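Local coordinates for MsStt7d protein (Micromonas, PDB 4IX3) that probably transfers phosphate from ATP to protein substrates, this chain being the kinase catalytic domain of a homolog of the state transition kinase Stt7, at residues 243-254 with 318-329; 15-24 with 36-44. All blocks are in the same frame, centred on the assembly; numbering follows the deposited sequence.

Interaction 1. Residues 243-254 with 318-329; sequences HKPDRFDSWSAG and LMEAERDARASC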
loop_
_atom_site.group_PDB
_atom_site.type_symbol
_atom_site.label_atom_id
_atom_site.label_comp_id
_atom_site.label_asym_id
_atom_site.label_seq_id
_atom_site.Cartn_x
_atom_site.Cartn_y
_atom_site.Cartn_z
ATOM N N HIS B 243 25.560 13.461 -1.521
ATOM C CA HIS B 243 24.261 13.266 -2.146
ATOM C C HIS B 243 23.137 13.939 -1.388
ATOM O O HIS B 243 22.022 14.046 -1.924
ATOM C CB HIS B 243 23.967 11.771 -2.313
ATOM C CG HIS B 243 25.014 11.036 -3.110
ATOM N ND1 HIS B 243 25.363 11.382 -4.376
ATOM C CD2 HIS B 243 25.805 9.931 -2.777
ATOM C CE1 HIS B 243 26.322 10.533 -4.829
ATOM N NE2 HIS B 243 26.593 9.654 -3.848
ATOM N N LYS B 244 23.402 14.407 -0.158
ATOM C CA LYS B 244 22.450 15.288 0.516
ATOM C C LYS B 244 21.015 14.751 0.577
ATOM O O LYS B 244 20.045 15.406 0.138
ATOM C CB LYS B 244 22.425 16.701 -0.103
ATOM C CG LYS B 244 23.799 17.346 -0.170
ATOM C CD LYS B 244 23.670 18.788 -0.629
ATOM C CE LYS B 244 24.880 19.636 -0.315
ATOM N NZ LYS B 244 26.226 19.044 -0.473
ATOM N N PRO B 245 20.852 13.522 1.113
ATOM C CA PRO B 245 19.525 12.921 1.148
ATOM C C PRO B 245 18.525 13.726 1.969
ATOM O O PRO B 245 17.311 13.673 1.700
ATOM C CB PRO B 245 19.767 11.555 1.789
ATOM C CG PRO B 245 21.028 11.753 2.611
ATOM C CD PRO B 245 21.873 12.711 1.790
ATOM N N ASP B 246 19.011 14.531 2.926
ATOM C CA ASP B 246 18.127 15.407 3.699
ATOM C C ASP B 246 17.393 16.431 2.834
ATOM O O ASP B 246 16.351 16.925 3.222
ATOM C CB ASP B 246 18.917 16.108 4.816
ATOM C CG ASP B 246 20.085 16.896 4.265
ATOM O OD1 ASP B 246 20.152 18.105 4.570
ATOM O OD2 ASP B 246 20.943 16.303 3.570
ATOM N N ARG B 247 18.024 16.791 1.710
ATOM C CA ARG B 247 17.399 17.741 0.762
ATOM C C ARG B 247 16.148 17.154 0.108
ATOM O O ARG B 247 15.308 17.911 -0.394
ATOM C CB ARG B 247 18.389 18.236 -0.294
ATOM C CG ARG B 247 19.089 19.524 0.107
ATOM C CD ARG B 247 19.796 19.503 1.460
ATOM N NE ARG B 247 20.733 20.617 1.529
ATOM C CZ ARG B 247 21.827 20.643 2.284
ATOM N NH1 ARG B 247 22.032 19.692 3.195
ATOM N NH2 ARG B 247 22.705 21.628 2.156
ATOM N N PHE B 248 15.917 15.828 0.229
ATOM C CA PHE B 248 14.598 15.300 -0.140
ATOM C C PHE B 248 13.505 15.898 0.746
ATOM O O PHE B 248 12.430 16.328 0.280
ATOM C CB PHE B 248 14.617 13.762 -0.016
ATOM C CG PHE B 248 13.332 13.113 -0.466
ATOM C CD1 PHE B 248 13.262 12.452 -1.700
ATOM C CD2 PHE B 248 12.222 13.034 0.361
ATOM C CE1 PHE B 248 12.061 11.871 -2.139
ATOM C CE2 PHE B 248 11.043 12.428 -0.033
ATOM C CZ PHE B 248 10.959 11.842 -1.309
ATOM N N ASP B 249 13.802 15.975 2.051
ATOM C CA ASP B 249 12.862 16.586 2.990
ATOM C C ASP B 249 12.728 18.107 2.783
ATOM O O ASP B 249 11.650 18.650 2.956
ATOM C CB ASP B 249 13.271 16.349 4.448
ATOM C CG ASP B 249 13.018 14.919 4.939
ATOM O OD1 ASP B 249 12.203 14.172 4.337
ATOM O OD2 ASP B 249 13.577 14.600 6.025
ATOM N N SER B 250 13.805 18.748 2.336
ATOM C CA SER B 250 13.710 20.198 2.051
ATOM C C SER B 250 12.681 20.495 0.946
ATOM O O SER B 250 11.816 21.358 1.094
ATOM C CB SER B 250 15.051 20.727 1.594
ATOM O OG SER B 250 16.014 20.617 2.639
ATOM N N TRP B 251 12.711 19.679 -0.125
ATOM C CA TRP B 251 11.746 19.870 -1.238
ATOM C C TRP B 251 10.329 19.643 -0.746
ATOM O O TRP B 251 9.427 20.441 -0.983
ATOM C CB TRP B 251 12.079 18.890 -2.339
ATOM C CG TRP B 251 11.059 18.946 -3.447
ATOM C CD1 TRP B 251 9.847 18.269 -3.521
ATOM C CD2 TRP B 251 11.185 19.680 -4.700
ATOM N NE1 TRP B 251 9.159 18.616 -4.654
ATOM C CE2 TRP B 251 9.935 19.450 -5.425
ATOM C CE3 TRP B 251 12.134 20.550 -5.243
ATOM C CZ2 TRP B 251 9.700 20.017 -6.675
ATOM C CZ3 TRP B 251 11.883 21.138 -6.484
ATOM C CH2 TRP B 251 10.668 20.899 -7.167
ATOM N N SER B 252 10.099 18.554 0.031
ATOM C CA SER B 252 8.767 18.332 0.555
ATOM C C SER B 252 8.292 19.444 1.492
ATOM O O SER B 252 7.134 19.808 1.442
ATOM C CB SER B 252 8.736 17.014 1.349
ATOM O OG SER B 252 9.162 15.909 0.572
ATOM N N ALA B 253 9.216 19.991 2.292
ATOM C CA ALA B 253 8.850 21.099 3.181
ATOM C C ALA B 253 8.491 22.351 2.330
ATOM O O ALA B 253 7.584 23.080 2.717
ATOM C CB ALA B 253 9.987 21.434 4.130
ATOM N N GLY B 254 9.164 22.562 1.195
ATOM C CA GLY B 254 8.742 23.654 0.282
ATOM C C GLY B 254 7.341 23.463 -0.282
ATOM O O GLY B 254 6.560 24.397 -0.304
ATOM N N LEU B 318 14.195 26.231 -0.642
ATOM C CA LEU B 318 13.823 24.859 -0.322
ATOM C C LEU B 318 13.591 24.008 -1.572
ATOM O O LEU B 318 13.540 22.776 -1.466
ATOM C CB LEU B 318 12.520 24.884 0.503
ATOM C CG LEU B 318 12.679 25.378 1.973
ATOM C CD1 LEU B 318 11.337 25.589 2.613
ATOM C CD2 LEU B 318 13.503 24.360 2.795
ATOM N N MET B 319 13.386 24.649 -2.724
ATOM C CA MET B 319 12.961 23.954 -3.945
ATOM C C MET B 319 13.919 24.190 -5.111
ATOM O O MET B 319 13.517 24.098 -6.292
ATOM C CB MET B 319 11.508 24.297 -4.258
ATOM C CG MET B 319 10.577 23.984 -3.077
ATOM S SD MET B 319 8.837 24.206 -3.406
ATOM C CE MET B 319 8.540 22.707 -4.352
ATOM N N GLU B 320 15.188 24.441 -4.805
ATOM C CA GLU B 320 16.148 24.538 -5.912
ATOM C C GLU B 320 16.176 23.202 -6.671
ATOM O O GLU B 320 16.127 22.120 -6.052
ATOM C CB GLU B 320 17.558 24.852 -5.398
ATOM C CG GLU B 320 17.807 26.292 -5.018
ATOM C CD GLU B 320 17.851 27.177 -6.263
ATOM O OE1 GLU B 320 18.022 26.690 -7.415
ATOM O OE2 GLU B 320 17.888 28.401 -6.076
ATOM N N ALA B 321 16.360 23.256 -7.982
ATOM C CA ALA B 321 16.381 22.049 -8.793
ATOM C C ALA B 321 17.516 21.116 -8.386
ATOM O O ALA B 321 17.339 19.890 -8.301
ATOM C CB ALA B 321 16.497 22.434 -10.260
ATOM N N GLU B 322 18.682 21.691 -8.082
ATOM C CA GLU B 322 19.875 20.942 -7.712
ATOM C C GLU B 322 19.997 20.812 -6.214
ATOM O O GLU B 322 19.948 21.817 -5.517
ATOM C CB GLU B 322 21.120 21.628 -8.282
ATOM C CG GLU B 322 21.139 21.665 -9.790
ATOM C CD GLU B 322 21.311 20.290 -10.387
ATOM O OE1 GLU B 322 21.951 19.448 -9.711
ATOM O OE2 GLU B 322 20.853 20.089 -11.542
ATOM N N ARG B 323 20.202 19.595 -5.709
ATOM C CA ARG B 323 20.437 19.394 -4.287
ATOM C C ARG B 323 21.589 20.223 -3.739
ATOM O O ARG B 323 21.552 20.713 -2.619
ATOM C CB ARG B 323 20.631 17.909 -3.961
ATOM C CG ARG B 323 19.311 17.191 -3.859
ATOM C CD ARG B 323 19.551 15.800 -3.309
ATOM N NE ARG B 323 18.264 15.138 -3.322
ATOM C CZ ARG B 323 18.112 13.863 -2.980
ATOM N NH1 ARG B 323 19.179 13.203 -2.541
ATOM N NH2 ARG B 323 16.919 13.308 -3.087
ATOM N N ASP B 324 22.586 20.437 -4.590
ATOM C CA ASP B 324 23.768 21.175 -4.162
ATOM C C ASP B 324 23.500 22.652 -3.932
ATOM O O ASP B 324 24.323 23.310 -3.309
ATOM C CB ASP B 324 24.908 21.045 -5.173
ATOM C CG ASP B 324 25.617 19.713 -5.052
ATOM O OD1 ASP B 324 25.295 18.953 -4.107
ATOM O OD2 ASP B 324 26.481 19.406 -5.884
ATOM N N ALA B 325 22.376 23.135 -4.453
ATOM C CA ALA B 325 21.977 24.525 -4.308
ATOM C C ALA B 325 20.833 24.619 -3.295
ATOM O O ALA B 325 20.495 25.712 -2.864
ATOM C CB ALA B 325 21.529 25.061 -5.679
ATOM N N ARG B 326 20.195 23.505 -2.920
ATOM C CA ARG B 326 18.960 23.553 -2.139
ATOM C C ARG B 326 19.279 23.695 -0.646
ATOM O O ARG B 326 20.169 22.991 -0.133
ATOM C CB ARG B 326 18.182 22.249 -2.387
ATOM C CG ARG B 326 16.744 22.275 -1.880
ATOM C CD ARG B 326 16.028 20.952 -2.170
ATOM N NE ARG B 326 16.071 20.613 -3.602
ATOM C CZ ARG B 326 16.009 19.382 -4.104
ATOM N NH1 ARG B 326 15.782 18.372 -3.290
ATOM N NH2 ARG B 326 16.121 19.171 -5.406
ATOM N N ALA B 327 18.520 24.537 0.051
ATOM C CA ALA B 327 18.806 24.784 1.489
ATOM C C ALA B 327 18.616 23.528 2.325
ATOM O O ALA B 327 17.679 22.759 2.077
ATOM C CB ALA B 327 17.855 25.825 2.045
ATOM N N SER B 328 19.450 23.353 3.361
ATOM C CA SER B 328 19.123 22.421 4.435
ATOM C C SER B 328 17.974 22.983 5.231
ATOM O O SER B 328 17.714 24.202 5.218
ATOM C CB SER B 328 20.342 22.234 5.343
ATOM O OG SER B 328 20.620 23.453 6.041
ATOM N N CYS B 329 17.250 22.146 5.956
ATOM C CA CYS B 329 16.152 22.627 6.787
ATOM C C CYS B 329 16.708 23.497 7.930
ATOM O O CYS B 329 16.104 24.528 8.244
ATOM C CB CYS B 329 15.338 21.444 7.334
ATOM S SG CYS B 329 14.375 20.635 6.004
HETATM O O HOH W 1 17.684 19.424 4.852
HETATM O O HOH W 2 22.837 22.463 -0.787
#

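Interaction 2. Residues 15-24 with 36-44; sequences GVEPKDIRVL and VFRGVFKGD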
loop_
_atom_site.group_PDB
_atom_site.type_symbol
_atom_site.label_atom_id
_atom_site.label_comp_id
_atom_site.label_asym_id
_atom_site.label_seq_id
_atom_site.Cartn_x
_atom_site.Cartn_y
_atom_site.Cartn_z
ATOM N N GLY B 15 5.308 -2.398 30.783
ATOM C CA GLY B 15 4.193 -1.515 31.111
ATOM C C GLY B 15 3.097 -1.476 30.056
ATOM O O GLY B 15 2.073 -0.814 30.286
ATOM N N VAL B 16 3.265 -2.201 28.941
ATOM C CA VAL B 16 2.256 -2.204 27.887
ATOM C C VAL B 16 1.834 -3.667 27.697
ATOM O O VAL B 16 2.562 -4.466 27.108
ATOM C CB VAL B 16 2.782 -1.603 26.570
ATOM C CG1 VAL B 16 1.699 -1.637 25.494
ATOM C CG2 VAL B 16 3.222 -0.172 26.842
ATOM N N GLU B 17 0.641 -4.017 28.173
ATOM C CA GLU B 17 0.105 -5.373 28.033
ATOM C C GLU B 17 -1.055 -5.390 27.047
ATOM O O GLU B 17 -1.896 -4.492 27.050
ATOM C CB GLU B 17 -0.339 -5.898 29.414
ATOM C CG GLU B 17 0.870 -6.122 30.326
ATOM C CD GLU B 17 0.522 -6.287 31.786
ATOM O OE1 GLU B 17 1.321 -5.802 32.620
ATOM O OE2 GLU B 17 -0.517 -6.917 32.096
ATOM N N PRO B 18 -1.135 -6.445 26.208
ATOM C CA PRO B 18 -2.245 -6.493 25.251
ATOM C C PRO B 18 -3.636 -6.349 25.866
ATOM O O PRO B 18 -4.525 -5.684 25.284
ATOM C CB PRO B 18 -2.058 -7.832 24.511
ATOM C CG PRO B 18 -0.752 -8.417 24.937
ATOM C CD PRO B 18 -0.173 -7.557 26.053
ATOM N N LYS B 19 -3.822 -6.921 27.059
ATOM C CA LYS B 19 -5.122 -6.829 27.736
ATOM C C LYS B 19 -5.563 -5.377 28.018
ATOM O O LYS B 19 -6.749 -5.089 28.131
ATOM C CB LYS B 19 -5.142 -7.667 29.026
ATOM C CG LYS B 19 -4.245 -7.118 30.129
ATOM C CD LYS B 19 -4.115 -8.066 31.326
ATOM C CE LYS B 19 -4.411 -7.384 32.649
ATOM N NZ LYS B 19 -3.614 -6.139 32.900
ATOM N N ASP B 20 -4.617 -4.443 27.982
ATOM C CA ASP B 20 -4.928 -3.048 28.296
ATOM C C ASP B 20 -5.200 -2.202 27.040
ATOM O O ASP B 20 -5.369 -0.979 27.107
ATOM C CB ASP B 20 -3.827 -2.452 29.166
ATOM C CG ASP B 20 -3.880 -2.967 30.602
ATOM O OD1 ASP B 20 -4.980 -3.289 31.152
ATOM O OD2 ASP B 20 -2.775 -3.082 31.150
ATOM N N ILE B 21 -5.235 -2.850 25.877
ATOM C CA ILE B 21 -5.392 -2.123 24.610
ATOM C C ILE B 21 -6.720 -2.597 24.032
ATOM O O ILE B 21 -6.929 -3.799 23.787
ATOM C CB ILE B 21 -4.213 -2.365 23.633
ATOM C CG1 ILE B 21 -2.932 -1.752 24.256
ATOM C CG2 ILE B 21 -4.496 -1.708 22.279
ATOM C CD1 ILE B 21 -1.639 -2.255 23.665
ATOM N N ARG B 22 -7.528 -1.615 23.656
ATOM C CA ARG B 22 -8.729 -1.828 22.886
ATOM C C ARG B 22 -8.519 -1.149 21.541
ATOM O O ARG B 22 -8.194 0.040 21.483
ATOM C CB ARG B 22 -9.967 -1.259 23.591
ATOM C CG ARG B 22 -11.245 -1.507 22.826
ATOM C CD ARG B 22 -12.459 -1.200 23.680
ATOM N NE ARG B 22 -12.525 0.214 24.019
ATOM C CZ ARG B 22 -13.050 1.139 23.219
ATOM N NH1 ARG B 22 -13.493 0.789 22.015
ATOM N NH2 ARG B 22 -13.128 2.407 23.621
ATOM N N VAL B 23 -8.723 -1.902 20.470
ATOM C CA VAL B 23 -8.553 -1.397 19.108
ATOM C C VAL B 23 -9.926 -1.054 18.553
ATOM O O VAL B 23 -10.901 -1.800 18.733
ATOM C CB VAL B 23 -7.668 -2.323 18.228
ATOM C CG1 VAL B 23 -8.159 -3.758 18.199
ATOM C CG2 VAL B 23 -7.550 -1.753 16.814
ATOM N N LEU B 24 -10.028 0.110 17.918
ATOM C CA LEU B 24 -11.291 0.506 17.300
ATOM C C LEU B 24 -11.271 0.131 15.812
ATOM O O LEU B 24 -10.318 0.447 15.103
ATOM C CB LEU B 24 -11.499 2.020 17.453
ATOM C CG LEU B 24 -11.970 2.541 18.803
ATOM C CD1 LEU B 24 -11.062 2.153 19.950
ATOM C CD2 LEU B 24 -12.139 4.050 18.752
ATOM N N VAL B 36 -3.097 1.459 10.120
ATOM C CA VAL B 36 -3.163 2.229 11.376
ATOM C C VAL B 36 -4.609 2.215 11.860
ATOM O O VAL B 36 -5.531 2.420 11.070
ATOM C CB VAL B 36 -2.617 3.672 11.196
ATOM C CG1 VAL B 36 -2.755 4.414 12.517
ATOM C CG2 VAL B 36 -1.165 3.627 10.740
ATOM N N PHE B 37 -4.800 1.972 13.151
ATOM C CA PHE B 37 -6.097 2.026 13.784
ATOM C C PHE B 37 -6.051 2.995 14.981
ATOM O O PHE B 37 -5.002 3.200 15.568
ATOM C CB PHE B 37 -6.429 0.648 14.371
ATOM C CG PHE B 37 -6.526 -0.451 13.358
ATOM C CD1 PHE B 37 -7.756 -0.853 12.896
ATOM C CD2 PHE B 37 -5.391 -1.109 12.927
ATOM C CE1 PHE B 37 -7.836 -1.857 11.945
ATOM C CE2 PHE B 37 -5.461 -2.173 12.019
ATOM C CZ PHE B 37 -6.697 -2.542 11.548
ATOM N N ARG B 38 -7.185 3.566 15.363
ATOM C CA ARG B 38 -7.257 4.237 16.674
ATOM C C ARG B 38 -7.429 3.154 17.738
ATOM O O ARG B 38 -7.965 2.081 17.475
ATOM C CB ARG B 38 -8.458 5.163 16.763
ATOM C CG ARG B 38 -8.347 6.411 15.924
ATOM C CD ARG B 38 -9.612 7.172 16.248
ATOM N NE ARG B 38 -9.755 8.358 15.415
ATOM C CZ ARG B 38 -10.265 8.338 14.189
ATOM N NH1 ARG B 38 -10.663 7.184 13.667
ATOM N NH2 ARG B 38 -10.328 9.460 13.466
ATOM N N GLY B 39 -7.006 3.449 18.958
ATOM C CA GLY B 39 -7.267 2.548 20.076
ATOM C C GLY B 39 -7.294 3.323 21.378
ATOM O O GLY B 39 -7.140 4.544 21.409
ATOM N N VAL B 40 -7.595 2.602 22.450
ATOM C CA VAL B 40 -7.629 3.201 23.783
ATOM C C VAL B 40 -6.763 2.299 24.654
ATOM O O VAL B 40 -6.964 1.066 24.669
ATOM C CB VAL B 40 -9.064 3.258 24.349
ATOM C CG1 VAL B 40 -9.034 3.847 25.750
ATOM C CG2 VAL B 40 -9.968 4.104 23.451
ATOM N N PHE B 41 -5.855 2.923 25.400
ATOM C CA PHE B 41 -4.919 2.207 26.241
ATOM C C PHE B 41 -5.324 2.511 27.696
ATOM O O PHE B 41 -5.488 3.686 28.070
ATOM C CB PHE B 41 -3.495 2.675 25.920
ATOM C CG PHE B 41 -2.404 2.092 26.777
ATOM C CD1 PHE B 41 -2.262 0.707 26.937
ATOM C CD2 PHE B 41 -1.498 2.930 27.436
ATOM C CE1 PHE B 41 -1.199 0.183 27.662
ATOM C CE2 PHE B 41 -0.404 2.413 28.149
ATOM C CZ PHE B 41 -0.262 1.017 28.279
ATOM N N LYS B 42 -5.466 1.470 28.507
ATOM C CA LYS B 42 -5.770 1.583 29.929
ATOM C C LYS B 42 -7.062 2.345 30.169
ATOM O O LYS B 42 -7.237 3.055 31.168
ATOM C CB LYS B 42 -4.596 2.193 30.676
ATOM C CG LYS B 42 -3.430 1.235 30.816
ATOM C CD LYS B 42 -2.366 1.788 31.748
ATOM C CE LYS B 42 -1.220 0.806 31.914
ATOM N NZ LYS B 42 -0.344 1.277 33.013
ATOM N N GLY B 43 -7.977 2.192 29.238
ATOM C CA GLY B 43 -9.297 2.774 29.376
ATOM C C GLY B 43 -9.425 4.255 29.114
ATOM O O GLY B 43 -10.515 4.709 28.838
ATOM N N ASP B 44 -8.328 5.007 29.169
ATOM C CA ASP B 44 -8.454 6.464 29.071
ATOM C C ASP B 44 -7.352 7.171 28.282
ATOM O O ASP B 44 -7.302 8.417 28.288
ATOM C CB ASP B 44 -8.581 7.065 30.467
ATOM C CG ASP B 44 -7.285 6.999 31.264
ATOM O OD1 ASP B 44 -6.343 6.281 30.834
ATOM O OD2 ASP B 44 -7.288 7.575 32.388
HETATM O O HOH W 3 -9.603 2.682 14.119
#

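Interaction 1. Residues 243-254 with 318-329
The carbonyl oxygen of Arg247 is gripped from opposite faces of its plane: Trp251 N makes the usual helical bond, and Arg326 NH1 comes across the contact to the same O at 3.0 Å. Arg326 also closes NE (2.9 Å) and NH2 side-on onto the single atom Glu320 O, which fixes its guanidinium in rotation, while NH2 makes a salt bridge to Glu220. That pair is consistent with the ion pair linking the end of the activation segment to the C-lobe in protein kinases.

Arg247 returns the favour. Its side chain runs past that of Arg326 in the reverse direction, and NE donates dead straight (180°) to Arg326 O at 3.0 Å. Ser328 CB lies over one face of its guanidinium and Lys244 CD over the other, while NH1 meets the syn lone pair of Asp246 OD1 at 2.8 Å. A third arginine, Arg323, lays NH1 in plane against His243 O at 3.0 Å and reaches Tyr222 O and Leu223 O as well.

Further along the helix, Ser250 OG donates to Ala327 O at 2.8 Å, and a water joins that hydroxyl to Asp246 OD1 and Cys329 N. Trp251, with CG anti to its backbone N (chi1 175°), brings one indole face under Met319 CE, a CH-pi contact 3.8 Å from the centroid of the six-membered ring. Met319 SD rests on the backbone of Gly254. Asp249 leaves this interface for His160 NE2 and the amides of His166 and Arg167, tying the F-helix to the catalytic loop as in other kinases.

Arginine N-H groups meeting main-chain carbonyls therefore hold an irregular loop against the helix; Asp246 and Glu220 probably balance the charges of Arg247 and Arg326, whereas Arg323 is held here by its three carbonyl oxygens.

Interaction 2. Residues 15-24 with 36-44
Arg22 and Val40 form the hydrogen-bonded antiparallel pair, with Arg22 N to Val40 O at 2.9 Å and Val40 N to Arg22 O at 2.8 Å. Two more main-chain bonds extend the pairing: Lys42 N reaches Asp20 O (2.8 Å) and Leu24 N reaches Arg38 O (2.9 Å). These are the first two strands of the kinase N-lobe sheet, and the turn between them carries the glycine-rich loop, whose Ser30 and Gly31 bind ADP in another crystal structure of this protein.

Apolar packing follows the two sheet faces. On the face of Ile21, Val23 and Phe41, Phe41 holds CG anti to its N (chi1 176°), so that CD1 meets Ile21 CG1 at 3.7 Å and CZ meets Val16 CG2 at 4.0 Å; Met110 of strand 106-112 also touches it. The ring's edge faces Gly15 O, and Lys42 CG sits over one face. An alanine in place of Phe41 is likely to open a gap between Ile21, Val16 and Met110. Val23 CG2 rests on Phe37 CB at 3.6 Å. On the face of Arg22 and Val40, the two side chains lie alongside each other, Arg22 NH2 3.6 Å from Val40 CG2. Leu24 CD1 packs against Gly39 CA.

From the N terminus the chain first meets interaction 2, which closes a short loop: residues 15-24 pair with 36-44, and the glycine-rich turn is the link between them. The chain then turns into strand 45-52 and continues through the N-lobe, the catalytic loop and the activation segment before interaction 1 opens. There 243-254 and 318-329 enclose a mostly helical excursion of the C-lobe. The two loops follow in series, neither nested nor crossed. The centres of interactions 1 and 2 lie about 39 Å apart, on opposite sides of the chain's centre. Interaction 2 ties the edge of the N-lobe sheet; interaction 1 fastens the loop between helices 302-318 and 329-332 to the start of helix 246-261.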